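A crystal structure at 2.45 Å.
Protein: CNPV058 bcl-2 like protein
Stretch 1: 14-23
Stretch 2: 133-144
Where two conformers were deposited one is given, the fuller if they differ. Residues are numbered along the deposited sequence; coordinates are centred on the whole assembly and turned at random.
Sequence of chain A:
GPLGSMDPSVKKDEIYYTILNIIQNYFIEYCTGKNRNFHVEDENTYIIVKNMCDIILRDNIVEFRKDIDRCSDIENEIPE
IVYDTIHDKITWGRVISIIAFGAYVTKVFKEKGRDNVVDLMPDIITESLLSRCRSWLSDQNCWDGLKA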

ATOM      1  N   GLU A  14       2.113   0.980 -18.788  1.00 55.29           N
ATOM      2  CA  GLU A  14       1.486   2.193 -18.280  1.00 53.39           C
ATOM      3  C   GLU A  14       0.766   1.911 -16.971  1.00 52.23           C
ATOM      4  O   GLU A  14       0.734   2.767 -16.080  1.00 47.32           O
ATOM      5  N   ILE A  15       0.209   0.707 -16.826  1.00 51.52           N
ATOM      6  CA  ILE A  15      -0.483   0.347 -15.595  1.00 49.52           C
ATOM      7  C   ILE A  15       0.502   0.295 -14.434  1.00 45.45           C
ATOM      8  O   ILE A  15       0.259   0.873 -13.370  1.00 42.59           O
ATOM      9  N   TYR A  16       1.635  -0.386 -14.626  1.00 42.98           N
ATOM     10  CA  TYR A  16       2.632  -0.463 -13.563  1.00 40.12           C
ATOM     11  C   TYR A  16       3.001   0.922 -13.051  1.00 43.65           C
ATOM     12  O   TYR A  16       3.101   1.140 -11.836  1.00 42.49           O
ATOM     13  N   TYR A  17       3.191   1.878 -13.964  1.00 47.06           N
ATOM     14  CA  TYR A  17       3.647   3.205 -13.570  1.00 45.38           C
ATOM     15  C   TYR A  17       2.487   4.101 -13.157  1.00 37.74           C
ATOM     16  O   TYR A  17       2.677   5.022 -12.357  1.00 36.34           O
ATOM     17  N   THR A  18       1.280   3.838 -13.662  1.00 40.28           N
ATOM     18  CA  THR A  18       0.107   4.557 -13.171  1.00 39.92           C
ATOM     19  C   THR A  18      -0.071   4.339 -11.672  1.00 35.21           C
ATOM     20  O   THR A  18      -0.373   5.278 -10.929  1.00 34.93           O
ATOM     21  N   ILE A  19       0.116   3.103 -11.208  1.00 36.29           N
ATOM     22  CA  ILE A  19       0.011   2.818  -9.780  1.00 37.75           C
ATOM     23  C   ILE A  19       1.251   3.307  -9.041  1.00 36.90           C
ATOM     24  O   ILE A  19       1.153   3.935  -7.983  1.00 36.48           O
ATOM     25  N   LEU A  20       2.437   3.034  -9.591  1.00 40.04           N
ATOM     26  CA  LEU A  20       3.679   3.376  -8.902  1.00 33.12           C
ATOM     27  C   LEU A  20       3.772   4.871  -8.624  1.00 34.38           C
ATOM     28  O   LEU A  20       4.221   5.278  -7.548  1.00 36.77           O
ATOM     29  N   ASN A  21       3.365   5.706  -9.582  1.00 39.63           N
ATOM     30  CA  ASN A  21       3.468   7.152  -9.389  1.00 42.40           C
ATOM     31  C   ASN A  21       2.773   7.594  -8.105  1.00 38.40           C
ATOM     32  O   ASN A  21       3.287   8.451  -7.376  1.00 40.31           O
ATOM     33  N   ILE A  22       1.608   7.020  -7.809  1.00 34.85           N
ATOM     34  CA  ILE A  22       0.860   7.418  -6.620  1.00 36.18           C
ATOM     35  C   ILE A  22       1.479   6.825  -5.361  1.00 38.93           C
ATOM     36  O   ILE A  22       1.631   7.515  -4.346  1.00 38.90           O
ATOM     37  N   ILE A  23       1.836   5.540  -5.396  1.00 36.33           N
ATOM     38  CA  ILE A  23       2.447   4.913  -4.230  1.00 34.12           C
ATOM     39  C   ILE A  23       3.783   5.571  -3.915  1.00 33.72           C
ATOM     40  O   ILE A  23       4.098   5.849  -2.752  1.00 31.78           O
ATOM     41  N   CYS A 133      -3.228  -8.575  -9.449  1.00 49.45           N
ATOM     42  CA  CYS A 133      -4.409  -7.730  -9.610  1.00 51.78           C
ATOM     43  C   CYS A 133      -4.417  -6.930 -10.907  1.00 46.54           C
ATOM     44  O   CYS A 133      -5.287  -6.068 -11.079  1.00 42.76           O
ATOM     45  N   ARG A 134      -3.486  -7.191 -11.826  0.50 45.68           N
ATOM     46  CA  ARG A 134      -3.376  -6.365 -13.023  0.50 46.46           C
ATOM     47  C   ARG A 134      -4.693  -6.327 -13.790  0.50 44.85           C
ATOM     48  O   ARG A 134      -5.257  -5.253 -14.030  0.50 45.55           O
ATOM     49  N   SER A 135      -5.195  -7.496 -14.196  1.00 44.99           N
ATOM     50  CA  SER A 135      -6.447  -7.533 -14.944  1.00 47.63           C
ATOM     51  C   SER A 135      -7.575  -6.879 -14.155  1.00 45.57           C
ATOM     52  O   SER A 135      -8.389  -6.137 -14.717  1.00 47.71           O
ATOM     53  N   TRP A 136      -7.626  -7.131 -12.844  1.00 41.05           N
ATOM     54  CA  TRP A 136      -8.618  -6.482 -11.995  1.00 42.17           C
ATOM     55  C   TRP A 136      -8.473  -4.966 -12.047  1.00 41.89           C
ATOM     56  O   TRP A 136      -9.470  -4.241 -12.139  1.00 45.93           O
ATOM     57  N   LEU A 137      -7.235  -4.470 -11.992  1.00 43.37           N
ATOM     58  CA  LEU A 137      -7.002  -3.032 -12.068  1.00 45.94           C
ATOM     59  C   LEU A 137      -7.295  -2.494 -13.460  1.00 41.11           C
ATOM     60  O   LEU A 137      -7.910  -1.431 -13.606  1.00 46.52           O
ATOM     61  N   SER A 138      -6.857  -3.207 -14.495  1.00 42.41           N
ATOM     62  CA  SER A 138      -7.098  -2.749 -15.857  1.00 45.82           C
ATOM     63  C   SER A 138      -8.589  -2.667 -16.157  1.00 49.17           C
ATOM     64  O   SER A 138      -9.051  -1.703 -16.775  1.00 51.89           O
ATOM     65  N   ASP A 139      -9.362  -3.664 -15.717  1.00 52.26           N
ATOM     66  CA  ASP A 139     -10.791  -3.681 -16.015  1.00 57.14           C
ATOM     67  C   ASP A 139     -11.550  -2.551 -15.333  1.00 53.88           C
ATOM     68  O   ASP A 139     -12.747  -2.391 -15.593  1.00 60.38           O
ATOM     69  N   GLN A 140     -10.898  -1.780 -14.466  1.00 50.31           N
ATOM     70  CA  GLN A 140     -11.491  -0.593 -13.869  1.00 48.66           C
ATOM     71  C   GLN A 140     -10.791   0.682 -14.312  1.00 52.59           C
ATOM     72  O   GLN A 140     -11.024   1.743 -13.724  1.00 44.69           O
ATOM     73  N   ASN A 141      -9.938   0.606 -15.332  1.00 48.85           N
ATOM     74  CA  ASN A 141      -9.121   1.747 -15.735  1.00 59.14           C
ATOM     75  C   ASN A 141      -8.301   2.252 -14.552  1.00 54.78           C
ATOM     76  O   ASN A 141      -8.194   3.456 -14.306  1.00 50.51           O
ATOM     77  N   CYS A 142      -7.733   1.312 -13.797  1.00 52.23           N
ATOM     78  CA  CYS A 142      -6.846   1.604 -12.668  1.00 39.52           C
ATOM     79  C   CYS A 142      -7.621   2.419 -11.642  1.00 41.54           C
ATOM     80  O   CYS A 142      -8.675   1.950 -11.175  1.00 39.76           O
ATOM     81  N   TRP A 143      -7.168   3.613 -11.263  1.00 42.71           N
ATOM     82  CA  TRP A 143      -7.754   4.315 -10.129  1.00 39.26           C
ATOM     83  C   TRP A 143      -9.162   4.826 -10.397  1.00 41.15           C
ATOM     84  O   TRP A 143      -9.828   5.261  -9.450  1.00 39.39           O
ATOM     85  N   ASP A 144      -9.633   4.791 -11.645  1.00 42.22           N
ATOM     86  CA  ASP A 144     -10.995   5.238 -11.928  1.00 44.37           C
ATOM     87  C   ASP A 144     -12.012   4.455 -11.109  1.00 43.20           C
ATOM     88  O   ASP A 144     -13.000   5.022 -10.625  1.00 47.55           O
TER

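A helix that meets the end of another helix, and the turn that follows it, must often fill an uneven surface, and a large aromatic side chain is a common solution. The contact between residues 14-23 and 133-144 of this Bcl-2-like protein is a compact example. The axes of the two helices run at 81° to each other and come no nearer than 11.0 Å; on the second stretch most of the covered surface belongs to Cys142 and Trp143, which approach the first helix.

Trp143 is the centre of the contact, with the largest covered area of any residue in it. Its CA-to-CB bond points toward the first helix, and chi1 near -53° (m) with chi2 near 100° lays the indole against one turn of that helix. Ile22, m at chi1 and t at chi2, places its CD1 over one face of the ring, 3.4 Å from the centroid of the five-membered ring and 20° off its normal, a CH-pi contact. The CA of Ile19 lies at the edge of the indole, 3.6 Å from Trp143 CZ2, while its CG1, out of the ring plane, is 3.8 Å from Trp143 CZ2. The CA-to-CB bond of Ile19 points sideways, and its chi2 of 114° lies between the usual wells; its CD1 reaches 3.6 Å from CD1 of Leu137 (m, t) and 4.3 Å from SG of Cys142.

Cys142, also m, continues this apolar layer. Its SG sits 3.8 Å from CG2 of Ile15, so the sulfur touches two isoleucines one helical turn apart. Ile15 (m, t) points toward the second stretch and extends its CD1 to 3.5 Å from CB of Ser138. The same CD1 lies over one face of the Arg134 guanidinium, 4.3 Å from NH2; the arginine, one of two deposited conformers, starts sideways but its end comes nearer.

Polar anchoring is sparse but well directed. Trp143 NE1 donates a hydrogen bond to the backbone O of Thr18, at 3.1 Å with an N-H...acceptor angle of 164°. The carbonyl lies near the indole plane, so one ring satisfies its polar edge while offering a face to Ile22. Thr18 (m) packs its CG2 3.7 Å from Trp143 CD1, and turns its hydroxyl back along its own helix, where OG1 donates a very short 2.5 Å hydrogen bond to Glu14 O. The methyl thus serves the interface and the hydroxyl the helix, a familiar role for threonine at a packed edge.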

ATOM      1  CB  GLU A  14       0.510   2.768 -19.309  1.00 65.46           C
ATOM      2  CG  GLU A  14       1.164   3.294 -20.580  1.00 80.12           C
ATOM      3  CD  GLU A  14       1.687   2.191 -21.480  1.00 95.33           C
ATOM      4  OE1 GLU A  14       1.246   1.034 -21.321  1.00101.68           O
ATOM      5  OE2 GLU A  14       2.542   2.482 -22.342  1.00 93.87           O
ATOM      6  CB  ILE A  15      -1.232  -0.987 -15.770  1.00 54.43           C
ATOM      7  CG1 ILE A  15      -2.319  -0.824 -16.840  1.00 64.41           C
ATOM      8  CG2 ILE A  15      -1.813  -1.466 -14.422  1.00 55.10           C
ATOM      9  CD1 ILE A  15      -3.401  -1.890 -16.836  1.00 58.58           C
ATOM     10  CB  TYR A  16       3.882  -1.200 -14.053  1.00 46.89           C
ATOM     11  CG  TYR A  16       4.988  -1.256 -13.025  1.00 43.14           C
ATOM     12  CD1 TYR A  16       5.094  -2.325 -12.146  1.00 44.41           C
ATOM     13  CD2 TYR A  16       5.922  -0.234 -12.927  1.00 44.44           C
ATOM     14  CE1 TYR A  16       6.102  -2.377 -11.199  1.00 40.45           C
ATOM     15  CE2 TYR A  16       6.931  -0.274 -11.984  1.00 42.41           C
ATOM     16  CZ  TYR A  16       7.018  -1.347 -11.122  1.00 42.76           C
ATOM     17  OH  TYR A  16       8.024  -1.395 -10.181  1.00 49.14           O
ATOM     18  CB  TYR A  17       4.464   3.820 -14.711  1.00 47.85           C
ATOM     19  CG  TYR A  17       5.844   3.191 -14.818  1.00 40.12           C
ATOM     20  CD1 TYR A  17       6.786   3.391 -13.823  1.00 43.25           C
ATOM     21  CD2 TYR A  17       6.191   2.381 -15.894  1.00 40.04           C
ATOM     22  CE1 TYR A  17       8.040   2.816 -13.889  1.00 44.81           C
ATOM     23  CE2 TYR A  17       7.453   1.796 -15.974  1.00 43.34           C
ATOM     24  CZ  TYR A  17       8.371   2.019 -14.966  1.00 51.19           C
ATOM     25  OH  TYR A  17       9.627   1.448 -15.030  1.00 43.14           O
ATOM     26  CB  THR A  18      -1.151   4.117 -13.933  1.00 44.60           C
ATOM     27  OG1 THR A  18      -0.980   4.358 -15.337  1.00 47.64           O
ATOM     28  CG2 THR A  18      -2.376   4.899 -13.454  1.00 36.32           C
ATOM     29  CB  ILE A  19      -0.230   1.312  -9.559  1.00 42.78           C
ATOM     30  CG1 ILE A  19      -1.688   0.963  -9.873  1.00 42.50           C
ATOM     31  CG2 ILE A  19       0.133   0.886  -8.131  1.00 39.25           C
ATOM     32  CD1 ILE A  19      -1.840   0.081 -11.062  1.00 39.10           C
ATOM     33  CB  LEU A  20       4.875   2.904  -9.731  1.00 31.85           C
ATOM     34  CG  LEU A  20       6.272   3.254  -9.208  1.00 34.67           C
ATOM     35  CD1 LEU A  20       6.621   2.452  -7.960  1.00 36.54           C
ATOM     36  CD2 LEU A  20       7.298   3.019 -10.295  1.00 41.92           C
ATOM     37  CB  ASN A  21       2.881   7.891 -10.591  1.00 33.60           C
ATOM     38  CG  ASN A  21       2.908   9.395 -10.416  1.00 46.40           C
ATOM     39  OD1 ASN A  21       1.880  10.025 -10.161  1.00 39.26           O
ATOM     40  ND2 ASN A  21       4.094   9.979 -10.540  1.00 44.03           N
ATOM     41  CB  ILE A  22      -0.614   7.011  -6.784  1.00 37.61           C
ATOM     42  CG1 ILE A  22      -1.341   8.061  -7.623  1.00 35.78           C
ATOM     43  CG2 ILE A  22      -1.304   6.841  -5.432  1.00 32.42           C
ATOM     44  CD1 ILE A  22      -2.558   7.528  -8.295  1.00 45.17           C
ATOM     45  CB  ILE A  23       2.608   3.399  -4.462  1.00 36.06           C
ATOM     46  CG1 ILE A  23       1.245   2.749  -4.719  1.00 33.34           C
ATOM     47  CG2 ILE A  23       3.296   2.752  -3.263  1.00 35.90           C
ATOM     48  CD1 ILE A  23       1.323   1.284  -5.069  1.00 40.06           C
ATOM     49  CB  CYS A 133      -4.521  -6.751  -8.438  1.00 48.46           C
ATOM     50  SG  CYS A 133      -4.335  -7.486  -6.811  1.00 59.25           S
ATOM     51  CB  ARG A 134      -2.248  -6.878 -13.919  0.50 50.28           C
ATOM     52  CG  ARG A 134      -1.919  -5.930 -15.065  0.50 48.63           C
ATOM     53  CD  ARG A 134      -1.157  -6.614 -16.178  0.50 49.65           C
ATOM     54  NE  ARG A 134      -1.332  -5.905 -17.443  0.50 53.67           N
ATOM     55  CZ  ARG A 134      -2.423  -5.981 -18.201  0.50 48.94           C
ATOM     56  NH1 ARG A 134      -3.449  -6.736 -17.828  0.50 46.32           N
ATOM     57  NH2 ARG A 134      -2.493  -5.297 -19.334  0.50 52.45           N
ATOM     58  CB  SER A 135      -6.797  -8.976 -15.300  1.00 46.01           C
ATOM     59  OG  SER A 135      -6.901  -9.773 -14.136  1.00 53.55           O
ATOM     60  CB  TRP A 136      -8.474  -6.993 -10.562  1.00 40.28           C
ATOM     61  CG  TRP A 136      -9.504  -6.480  -9.607  1.00 38.13           C
ATOM     62  CD1 TRP A 136     -10.726  -7.029  -9.346  1.00 38.56           C
ATOM     63  CD2 TRP A 136      -9.396  -5.324  -8.767  1.00 37.04           C
ATOM     64  NE1 TRP A 136     -11.388  -6.282  -8.402  1.00 43.73           N
ATOM     65  CE2 TRP A 136     -10.593  -5.230  -8.031  1.00 40.16           C
ATOM     66  CE3 TRP A 136      -8.404  -4.359  -8.568  1.00 35.70           C
ATOM     67  CZ2 TRP A 136     -10.824  -4.210  -7.109  1.00 42.81           C
ATOM     68  CZ3 TRP A 136      -8.637  -3.347  -7.656  1.00 43.01           C
ATOM     69  CH2 TRP A 136      -9.837  -3.279  -6.939  1.00 40.82           C
ATOM     70  CB  LEU A 137      -5.560  -2.716 -11.669  1.00 35.50           C
ATOM     71  CG  LEU A 137      -5.275  -2.820 -10.176  1.00 36.60           C
ATOM     72  CD1 LEU A 137      -3.791  -2.787  -9.926  1.00 40.05           C
ATOM     73  CD2 LEU A 137      -5.963  -1.687  -9.431  1.00 45.89           C
ATOM     74  CB  SER A 138      -6.400  -3.677 -16.849  1.00 47.59           C
ATOM     75  OG  SER A 138      -6.658  -3.280 -18.184  1.00 63.81           O
ATOM     76  CB  ASP A 139     -11.411  -5.023 -15.618  1.00 55.55           C
ATOM     77  CG  ASP A 139     -10.914  -6.170 -16.476  1.00 71.43           C
ATOM     78  OD1 ASP A 139     -10.388  -7.154 -15.918  1.00 77.45           O
ATOM     79  OD2 ASP A 139     -11.037  -6.080 -17.717  1.00 90.97           O
ATOM     80  CB  GLN A 140     -11.458  -0.692 -12.345  1.00 46.90           C
ATOM     81  CG  GLN A 140     -12.046  -1.973 -11.807  1.00 49.60           C
ATOM     82  CD  GLN A 140     -12.258  -1.923 -10.316  1.00 47.44           C
ATOM     83  OE1 GLN A 140     -12.463  -0.853  -9.742  1.00 44.32           O
ATOM     84  NE2 GLN A 140     -12.217  -3.082  -9.677  1.00 57.26           N
ATOM     85  CB  ASN A 141      -9.985   2.862 -16.327  1.00 55.96           C
ATOM     86  CG  ASN A 141      -9.163   3.933 -17.011  1.00 61.40           C
ATOM     87  OD1 ASN A 141      -7.994   3.726 -17.329  1.00 70.63           O
ATOM     88  ND2 ASN A 141      -9.772   5.087 -17.242  1.00 70.60           N
ATOM     89  CB  CYS A 142      -5.572   2.258 -13.205  1.00 43.07           C
ATOM     90  SG  CYS A 142      -4.554   1.154 -14.212  1.00 59.66           S
ATOM     91  CB  TRP A 143      -6.854   5.480  -9.728  1.00 34.37           C
ATOM     92  CG  TRP A 143      -5.436   5.080  -9.478  1.00 36.58           C
ATOM     93  CD1 TRP A 143      -4.386   5.216 -10.337  1.00 36.25           C
ATOM     94  CD2 TRP A 143      -4.906   4.488  -8.285  1.00 34.98           C
ATOM     95  NE1 TRP A 143      -3.234   4.747  -9.755  1.00 39.60           N
ATOM     96  CE2 TRP A 143      -3.526   4.295  -8.494  1.00 37.65           C
ATOM     97  CE3 TRP A 143      -5.461   4.104  -7.063  1.00 35.37           C
ATOM     98  CZ2 TRP A 143      -2.695   3.732  -7.526  1.00 38.12           C
ATOM     99  CZ3 TRP A 143      -4.634   3.545  -6.101  1.00 29.74           C
ATOM    100  CH2 TRP A 143      -3.268   3.366  -6.339  1.00 39.33           C
ATOM    101  CB  ASP A 144     -11.292   5.105 -13.420  1.00 43.91           C
ATOM    102  CG  ASP A 144     -10.661   6.219 -14.247  1.00 64.05           C
ATOM    103  OD1 ASP A 144     -10.115   7.172 -13.654  1.00 60.33           O
ATOM    104  OD2 ASP A 144     -10.714   6.141 -15.492  1.00 64.87           O
TER